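Local coordinates for protein Non-reducing end alpha-L-arabinofuranosidase BoGH43B (Bacteroides ovatus, PDB 5JOZ) that hydrolyses terminal non-reducing alpha-L-arabinofuranoside residues from the side branches of xyloglucan, as a family 43 glycoside hydrolase, at residues A77-H83 and D126-F131; G134-F138 and L149-P154. All coordinates share one frame; numbering follows the deposited sequence.

Contact 1 of 2, residues A77-H83 and D126-F131; sequences APTLRYH and DPSIEF
R81 NE is gripped by two oxygens of 126-131. It donates a bent hydrogen bond to I129 O at 3.1 Å. With E130 OE2, 3.0 Å away, it forms a salt bridge. Both acceptors lie obliquely to the guanidinium, whose plane is turned 59° from the E130 carboxylate. The chain of R81 bends at its second torsion (chi2 -70°), which folds the head back over its own strand; there NH1 donates to L80 O, and T79 CG2 sits 3.6 Å above the guanidinium plane, over its centre. NH1 also has a salt bridge to D240.

Strands 79-83 and 128-131 run nearly parallel, 14° apart, yet belong to different four-stranded antiparallel sheets. They are the innermost strands of successive blades, as in the five-bladed beta-propeller of GH43 enzymes, and side chains and a water span the interface. That water donates to A77 O and P127 O and accepts from T79 OG1, so one water links three oxygens of the two segments. At one end of the strands H83 CB lies over one face of the F131 ring, a CH-pi contact 3.4 Å from the centroid, while the imidazole and phenyl planes are close to parallel but offset, with little of one ring above the other. At the other end D126 OD1 meets A77 CB at 3.2 Å. D126 is inferred to tune the proton donor E176 and to orient it; its OD2 accepts from G177 N and lies close to E176 OE2, consistent with that role.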
ATOM      1  N   ALA A  77      -4.404  -5.322   6.990  1.00 22.65           N
ATOM      2  CA  ALA A  77      -3.253  -4.992   7.851  1.00 23.36           C
ATOM      3  C   ALA A  77      -2.384  -6.190   8.215  1.00 22.19           C
ATOM      4  O   ALA A  77      -2.885  -7.150   8.792  1.00 27.92           O
ATOM      5  CB  ALA A  77      -3.723  -4.316   9.124  1.00 26.68           C
ATOM      6  N   PRO A  78      -1.088  -6.148   7.856  1.00 21.59           N
ATOM      7  CA  PRO A  78      -0.133  -7.151   8.271  1.00 22.26           C
ATOM      8  C   PRO A  78       0.584  -6.740   9.547  1.00 24.78           C
ATOM      9  O   PRO A  78       0.708  -5.540   9.830  1.00 25.48           O
ATOM     10  CB  PRO A  78       0.861  -7.141   7.132  1.00 20.43           C
ATOM     11  CG  PRO A  78       0.947  -5.683   6.790  1.00 20.97           C
ATOM     12  CD  PRO A  78      -0.423  -5.117   7.041  1.00 21.38           C
ATOM     13  N   THR A  79       1.073  -7.719  10.296  1.00 24.52           N
ATOM     14  CA  THR A  79       1.999  -7.451  11.391  1.00 26.73           C
ATOM     15  C   THR A  79       3.313  -8.198  11.087  1.00 28.44           C
ATOM     16  O   THR A  79       3.272  -9.342  10.637  1.00 31.06           O
ATOM     17  CB  THR A  79       1.365  -7.835  12.747  1.00 27.22           C
ATOM     18  OG1 THR A  79       0.211  -7.017  12.969  1.00 28.80           O
ATOM     19  CG2 THR A  79       2.336  -7.653  13.893  1.00 27.40           C
ATOM     20  N   LEU A  80       4.453  -7.532  11.310  1.00 26.75           N
ATOM     21  CA  LEU A  80       5.803  -8.064  11.029  1.00 26.05           C
ATOM     22  C   LEU A  80       6.588  -8.201  12.333  1.00 29.44           C
ATOM     23  O   LEU A  80       6.734  -7.233  13.075  1.00 28.82           O
ATOM     24  CB  LEU A  80       6.562  -7.117  10.089  1.00 23.79           C
ATOM     25  CG  LEU A  80       8.084  -7.216   9.913  1.00 23.60           C
ATOM     26  CD1 LEU A  80       8.514  -8.537   9.311  1.00 24.30           C
ATOM     27  CD2 LEU A  80       8.581  -6.097   9.011  1.00 23.57           C
ATOM     28  N   ARG A  81       7.098  -9.396  12.610  1.00 33.23           N
ATOM     29  CA  ARG A  81       7.927  -9.612  13.797  1.00 34.03           C
ATOM     30  C   ARG A  81       9.115 -10.508  13.480  1.00 33.80           C
ATOM     31  O   ARG A  81       9.179 -11.113  12.410  1.00 36.58           O
ATOM     32  CB  ARG A  81       7.089 -10.216  14.928  1.00 32.46           C
ATOM     33  CG  ARG A  81       5.884  -9.391  15.359  1.00 29.31           C
ATOM     34  CD  ARG A  81       6.290  -8.125  16.091  1.00 28.56           C
ATOM     35  NE  ARG A  81       5.134  -7.308  16.511  1.00 26.93           N
ATOM     36  CZ  ARG A  81       4.795  -6.098  16.043  1.00 24.17           C
ATOM     37  NH1 ARG A  81       5.493  -5.485  15.095  1.00 24.02           N
ATOM     38  NH2 ARG A  81       3.731  -5.477  16.544  1.00 26.80           N
ATOM     39  N   TYR A  82      10.052 -10.562  14.420  1.00 35.45           N
ATOM     40  CA  TYR A  82      11.292 -11.331  14.283  1.00 37.87           C
ATOM     41  C   TYR A  82      11.611 -12.073  15.586  1.00 39.29           C
ATOM     42  O   TYR A  82      11.584 -11.465  16.658  1.00 38.01           O
ATOM     43  CB  TYR A  82      12.444 -10.388  13.941  1.00 37.43           C
ATOM     44  CG  TYR A  82      13.797 -11.054  13.861  1.00 38.74           C
ATOM     45  CD1 TYR A  82      14.222 -11.666  12.683  1.00 39.74           C
ATOM     46  CD2 TYR A  82      14.657 -11.074  14.966  1.00 40.73           C
ATOM     47  CE1 TYR A  82      15.467 -12.271  12.600  1.00 39.26           C
ATOM     48  CE2 TYR A  82      15.906 -11.681  14.893  1.00 42.08           C
ATOM     49  CZ  TYR A  82      16.307 -12.273  13.705  1.00 41.12           C
ATOM     50  OH  TYR A  82      17.543 -12.875  13.617  1.00 42.74           O
ATOM     51  N   HIS A  83      11.928 -13.369  15.474  1.00 37.70           N
ATOM     52  CA  HIS A  83      12.327 -14.196  16.613  1.00 41.77           C
ATOM     53  C   HIS A  83      13.268 -15.333  16.210  1.00 41.88           C
ATOM     54  O   HIS A  83      12.935 -16.142  15.336  1.00 39.61           O
ATOM     55  CB  HIS A  83      11.093 -14.769  17.313  1.00 44.30           C
ATOM     56  CG  HIS A  83      11.406 -15.542  18.561  1.00 49.11           C
ATOM     57  ND1 HIS A  83      12.001 -14.968  19.666  1.00 44.93           N
ATOM     58  CD2 HIS A  83      11.198 -16.844  18.880  1.00 45.37           C
ATOM     59  CE1 HIS A  83      12.150 -15.882  20.608  1.00 47.94           C
ATOM     60  NE2 HIS A  83      11.675 -17.030  20.155  1.00 47.02           N
ATOM     61  N   ASP A 126      -6.843  -7.618  11.280  1.00 30.01           N
ATOM     62  CA  ASP A 126      -5.762  -7.063  12.087  1.00 31.59           C
ATOM     63  C   ASP A 126      -5.164  -8.041  13.103  1.00 33.02           C
ATOM     64  O   ASP A 126      -4.996  -7.704  14.272  1.00 30.44           O
ATOM     65  CB  ASP A 126      -6.251  -5.784  12.795  1.00 40.31           C
ATOM     66  CG  ASP A 126      -6.691  -4.703  11.820  1.00 39.88           C
ATOM     67  OD1 ASP A 126      -6.476  -4.872  10.603  1.00 41.75           O
ATOM     68  OD2 ASP A 126      -7.238  -3.676  12.283  1.00 41.02           O
ATOM     69  N   PRO A 127      -4.830  -9.260  12.659  1.00 36.07           N
ATOM     70  CA  PRO A 127      -4.162 -10.166  13.585  1.00 35.14           C
ATOM     71  C   PRO A 127      -2.776  -9.638  13.901  1.00 32.06           C
ATOM     72  O   PRO A 127      -2.084  -9.181  13.001  1.00 27.37           O
ATOM     73  CB  PRO A 127      -4.059 -11.467  12.782  1.00 36.74           C
ATOM     74  CG  PRO A 127      -3.999 -11.012  11.356  1.00 36.08           C
ATOM     75  CD  PRO A 127      -4.910  -9.821  11.299  1.00 30.58           C
ATOM     76  N   SER A 128      -2.379  -9.685  15.165  1.00 31.04           N
ATOM     77  CA  SER A 128      -1.036  -9.276  15.548  1.00 29.47           C
ATOM     78  C   SER A 128      -0.359 -10.379  16.309  1.00 29.51           C
ATOM     79  O   SER A 128      -1.027 -11.164  16.970  1.00 31.78           O
ATOM     80  CB  SER A 128      -1.085  -8.018  16.401  1.00 28.64           C
ATOM     81  OG  SER A 128       0.223  -7.526  16.626  1.00 29.91           O
ATOM     82  N   ILE A 129       0.970 -10.424  16.221  1.00 30.72           N
ATOM     83  CA  ILE A 129       1.759 -11.386  16.989  1.00 32.51           C
ATOM     84  C   ILE A 129       2.835 -10.668  17.777  1.00 29.13           C
ATOM     85  O   ILE A 129       3.249  -9.579  17.407  1.00 27.16           O
ATOM     86  CB  ILE A 129       2.394 -12.501  16.113  1.00 38.04           C
ATOM     87  CG1 ILE A 129       3.084 -11.936  14.865  1.00 41.41           C
ATOM     88  CG2 ILE A 129       1.341 -13.520  15.682  1.00 43.30           C
ATOM     89  CD1 ILE A 129       3.961 -12.942  14.145  1.00 42.88           C
ATOM     90  N   GLU A 130       3.248 -11.278  18.883  1.00 29.53           N
ATOM     91  CA  GLU A 130       4.390 -10.816  19.640  1.00 30.47           C
ATOM     92  C   GLU A 130       5.075 -11.997  20.324  1.00 32.23           C
ATOM     93  O   GLU A 130       4.411 -12.928  20.783  1.00 30.07           O
ATOM     94  CB  GLU A 130       3.952  -9.793  20.685  1.00 33.18           C
ATOM     95  CG  GLU A 130       5.111  -9.097  21.394  1.00 34.65           C
ATOM     96  CD  GLU A 130       5.887  -8.135  20.500  1.00 42.33           C
ATOM     97  OE1 GLU A 130       7.053  -7.849  20.847  1.00 42.73           O
ATOM     98  OE2 GLU A 130       5.339  -7.652  19.476  1.00 42.08           O
ATOM     99  N   PHE A 131       6.402 -11.920  20.411  1.00 32.52           N
ATOM    100  CA  PHE A 131       7.214 -12.927  21.069  1.00 34.19           C
ATOM    101  C   PHE A 131       7.671 -12.467  22.441  1.00 34.91           C
ATOM    102  O   PHE A 131       8.507 -11.571  22.541  1.00 37.56           O
ATOM    103  CB  PHE A 131       8.414 -13.252  20.202  1.00 34.40           C
ATOM    104  CG  PHE A 131       8.049 -13.977  18.948  1.00 38.86           C
ATOM    105  CD1 PHE A 131       7.866 -15.356  18.960  1.00 34.19           C
ATOM    106  CD2 PHE A 131       7.851 -13.283  17.755  1.00 41.20           C
ATOM    107  CE1 PHE A 131       7.520 -16.036  17.799  1.00 37.43           C
ATOM    108  CE2 PHE A 131       7.506 -13.963  16.590  1.00 41.73           C
ATOM    109  CZ  PHE A 131       7.339 -15.340  16.613  1.00 36.44           C
TER
HETATM  110  O   HOH W   1      -1.999  -7.045  11.394  1.00 24.94           O

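Contact 2 of 2, residues G134-F138 and L149-P154; sequences GKMYF and LGVMDP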
ATOM      1  N   GLY A 134       9.398 -16.656  25.676  1.00 58.80           N
ATOM      2  CA  GLY A 134       9.408 -17.861  24.833  1.00 58.31           C
ATOM      3  C   GLY A 134       8.068 -18.336  24.271  1.00 50.63           C
ATOM      4  O   GLY A 134       7.929 -19.506  23.916  1.00 55.60           O
ATOM      5  N   LYS A 135       7.090 -17.436  24.179  1.00 46.63           N
ATOM      6  CA  LYS A 135       5.761 -17.741  23.642  1.00 45.06           C
ATOM      7  C   LYS A 135       5.443 -16.793  22.502  1.00 44.75           C
ATOM      8  O   LYS A 135       5.887 -15.637  22.493  1.00 37.07           O
ATOM      9  CB  LYS A 135       4.681 -17.565  24.703  1.00 46.48           C
ATOM     10  CG  LYS A 135       4.873 -18.410  25.946  1.00 56.94           C
ATOM     11  CD  LYS A 135       3.690 -18.268  26.889  1.00 57.38           C
ATOM     12  CE  LYS A 135       3.837 -19.164  28.107  1.00 58.52           C
ATOM     13  NZ  LYS A 135       2.501 -19.475  28.676  1.00 61.28           N
ATOM     14  N   MET A 136       4.651 -17.285  21.556  1.00 43.99           N
ATOM     15  CA  MET A 136       4.188 -16.502  20.421  1.00 42.47           C
ATOM     16  C   MET A 136       2.719 -16.153  20.647  1.00 40.82           C
ATOM     17  O   MET A 136       1.833 -16.984  20.401  1.00 33.22           O
ATOM     18  CB  MET A 136       4.375 -17.304  19.135  1.00 42.13           C
ATOM     19  CG  MET A 136       3.854 -16.651  17.868  1.00 43.86           C
ATOM     20  SD  MET A 136       4.257 -17.706  16.467  1.00 42.42           S
ATOM     21  CE  MET A 136       3.110 -17.133  15.221  1.00 42.39           C
ATOM     22  N   TYR A 137       2.475 -14.921  21.113  1.00 36.27           N
ATOM     23  CA  TYR A 137       1.119 -14.429  21.375  1.00 33.71           C
ATOM     24  C   TYR A 137       0.423 -14.005  20.085  1.00 34.43           C
ATOM     25  O   TYR A 137       1.057 -13.461  19.191  1.00 40.97           O
ATOM     26  CB  TYR A 137       1.129 -13.255  22.368  1.00 31.58           C
ATOM     27  CG  TYR A 137       1.386 -13.678  23.784  1.00 30.63           C
ATOM     28  CD1 TYR A 137       0.332 -14.009  24.628  1.00 29.92           C
ATOM     29  CD2 TYR A 137       2.684 -13.744  24.290  1.00 32.08           C
ATOM     30  CE1 TYR A 137       0.565 -14.415  25.932  1.00 32.69           C
ATOM     31  CE2 TYR A 137       2.922 -14.137  25.602  1.00 32.27           C
ATOM     32  CZ  TYR A 137       1.857 -14.477  26.409  1.00 30.69           C
ATOM     33  OH  TYR A 137       2.071 -14.864  27.701  1.00 40.05           O
ATOM     34  N   PHE A 138      -0.881 -14.264  20.015  1.00 33.65           N
ATOM     35  CA  PHE A 138      -1.741 -13.872  18.894  1.00 31.88           C
ATOM     36  C   PHE A 138      -2.802 -12.998  19.524  1.00 31.49           C
ATOM     37  O   PHE A 138      -3.505 -13.452  20.418  1.00 29.25           O
ATOM     38  CB  PHE A 138      -2.377 -15.103  18.222  1.00 32.38           C
ATOM     39  CG  PHE A 138      -3.397 -14.784  17.138  1.00 30.57           C
ATOM     40  CD1 PHE A 138      -4.717 -14.435  17.463  1.00 26.76           C
ATOM     41  CD2 PHE A 138      -3.055 -14.885  15.788  1.00 30.81           C
ATOM     42  CE1 PHE A 138      -5.655 -14.159  16.472  1.00 25.65           C
ATOM     43  CE2 PHE A 138      -3.993 -14.608  14.786  1.00 30.94           C
ATOM     44  CZ  PHE A 138      -5.296 -14.245  15.127  1.00 27.32           C
ATOM     45  N   LEU A 149      -6.845 -12.784  22.999  1.00 26.74           N
ATOM     46  CA  LEU A 149      -5.459 -13.210  23.121  1.00 27.98           C
ATOM     47  C   LEU A 149      -5.392 -14.740  23.136  1.00 32.72           C
ATOM     48  O   LEU A 149      -6.286 -15.397  23.667  1.00 39.54           O
ATOM     49  CB  LEU A 149      -4.842 -12.652  24.400  1.00 26.05           C
ATOM     50  CG  LEU A 149      -3.318 -12.754  24.515  1.00 27.81           C
ATOM     51  CD1 LEU A 149      -2.597 -11.877  23.487  1.00 27.42           C
ATOM     52  CD2 LEU A 149      -2.899 -12.374  25.928  1.00 29.30           C
ATOM     53  N   GLY A 150      -4.321 -15.280  22.557  1.00 32.15           N
ATOM     54  CA  GLY A 150      -4.042 -16.719  22.523  1.00 31.86           C
ATOM     55  C   GLY A 150      -2.541 -16.950  22.372  1.00 35.62           C
ATOM     56  O   GLY A 150      -1.771 -15.996  22.211  1.00 37.22           O
ATOM     57  N   VAL A 151      -2.120 -18.210  22.451  1.00 36.15           N
ATOM     58  CA  VAL A 151      -0.714 -18.582  22.282  1.00 35.00           C
ATOM     59  C   VAL A 151      -0.659 -19.609  21.173  1.00 35.14           C
ATOM     60  O   VAL A 151      -1.579 -20.405  21.007  1.00 40.70           O
ATOM     61  CB  VAL A 151      -0.085 -19.120  23.587  1.00 34.19           C
ATOM     62  CG1 VAL A 151       1.416 -19.368  23.420  1.00 30.21           C
ATOM     63  CG2 VAL A 151      -0.323 -18.126  24.718  1.00 37.50           C
ATOM     64  N   MET A 152       0.428 -19.570  20.418  1.00 36.71           N
ATOM     65  CA  MET A 152       0.520 -20.220  19.130  1.00 41.88           C
ATOM     66  C   MET A 152       1.875 -20.916  19.029  1.00 40.48           C
ATOM     67  O   MET A 152       2.882 -20.405  19.528  1.00 37.06           O
ATOM     68  CB  MET A 152       0.361 -19.142  18.048  1.00 52.37           C
ATOM     69  CG  MET A 152      -0.076 -19.613  16.672  1.00 55.98           C
ATOM     70  SD  MET A 152      -0.345 -18.215  15.554  1.00 53.28           S
ATOM     71  CE  MET A 152      -2.133 -18.146  15.497  1.00 43.57           C
ATOM     72  N   ASP A 153       1.881 -22.096  18.419  1.00 42.61           N
ATOM     73  CA  ASP A 153       3.111 -22.832  18.128  1.00 41.80           C
ATOM     74  C   ASP A 153       3.714 -22.246  16.850  1.00 45.34           C
ATOM     75  O   ASP A 153       3.057 -22.271  15.804  1.00 43.65           O
ATOM     76  CB  ASP A 153       2.805 -24.326  17.941  1.00 47.26           C
ATOM     77  CG  ASP A 153       4.001 -25.126  17.432  1.00 45.35           C
ATOM     78  OD1 ASP A 153       5.062 -25.158  18.089  1.00 47.99           O
ATOM     79  OD2 ASP A 153       3.863 -25.743  16.366  1.00 51.15           O
ATOM     80  N   PRO A 154       4.957 -21.716  16.922  1.00 49.19           N
ATOM     81  CA  PRO A 154       5.611 -21.144  15.728  1.00 55.43           C
ATOM     82  C   PRO A 154       5.686 -22.063  14.503  1.00 57.96           C
ATOM     83  O   PRO A 154       5.542 -21.591  13.380  1.00 50.67           O
ATOM     84  CB  PRO A 154       7.030 -20.824  16.221  1.00 53.38           C
ATOM     85  CG  PRO A 154       6.899 -20.640  17.692  1.00 50.07           C
ATOM     86  CD  PRO A 154       5.791 -21.549  18.134  1.00 49.52           C
TER
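F138 and G150 exchange two backbone hydrogen bonds: F138 N to G150 O is nearly straight at 167°, although the donor stands above the carbonyl plane, whereas G150 N meets F138 O in the carbonyl plane with a more bent N-H. A third bond, M152 N to M136 O, is weak. CA-H...O contacts fill in between, among them L149 CA to F138 O at 3.3 Å.

This is an antiparallel beta hairpin, formed by the two middle strands of a propeller blade, and Y137 and V151 make its non-hydrogen-bonded pair. Apolar packing on their face brings V151 CG2 within 4.0 Å of Y137 CE1, the two side chains lying side by side and pointing the same way. L149 crosses the same ring obliquely, CD1 resting 3.8 Å from Y137 CD1. An alanine in place of L149 would probably open a gap beside the Y137 ring, leaving that flank without its two methyl contacts. The Y137 ring also meets F180, on strand 176-183 of the following sheet.

M136, F138 and M152 pack together on the opposite face. M152 turns at its third torsion (chi3 -105°), carrying CE to 3.4 Å from F138 CD2; its SD is 5.5 Å from the ring centroid, an oblique Met-aromatic contact. M136 instead stays extended, so that its CE reaches M152 SD at 3.6 Å and its SD lies 3.8 Å from P154 CA. F159 meets the F138 ring edge-to-face.

K135 lays CB against V151 CG1, while its NZ forms a salt bridge with E161.

Overall arrangement
Contact 1 closes before contact 2 opens along the chain, and their centres lie 11 Å apart. Both fall in the family 43 catalytic region and meet in one antiparallel sheet, ordered 128-132, 135-141, 146-152, 159-168. Contact 1 joins the first strand of this sheet to strand 74-83 of the preceding one; contact 2 pairs its two middle strands. Direct continuity comes from E130 O and Y137 N, 2.8 Å apart in a probable hydrogen bond, and from packing of P127 CB on F138 CE2 at 3.7 Å. Contact 1 thus joins two adjacent blades beside D126, while contact 2 pairs strands further out within one blade, the F138 side chain being about 9 Å from that of D126 (nearest atoms).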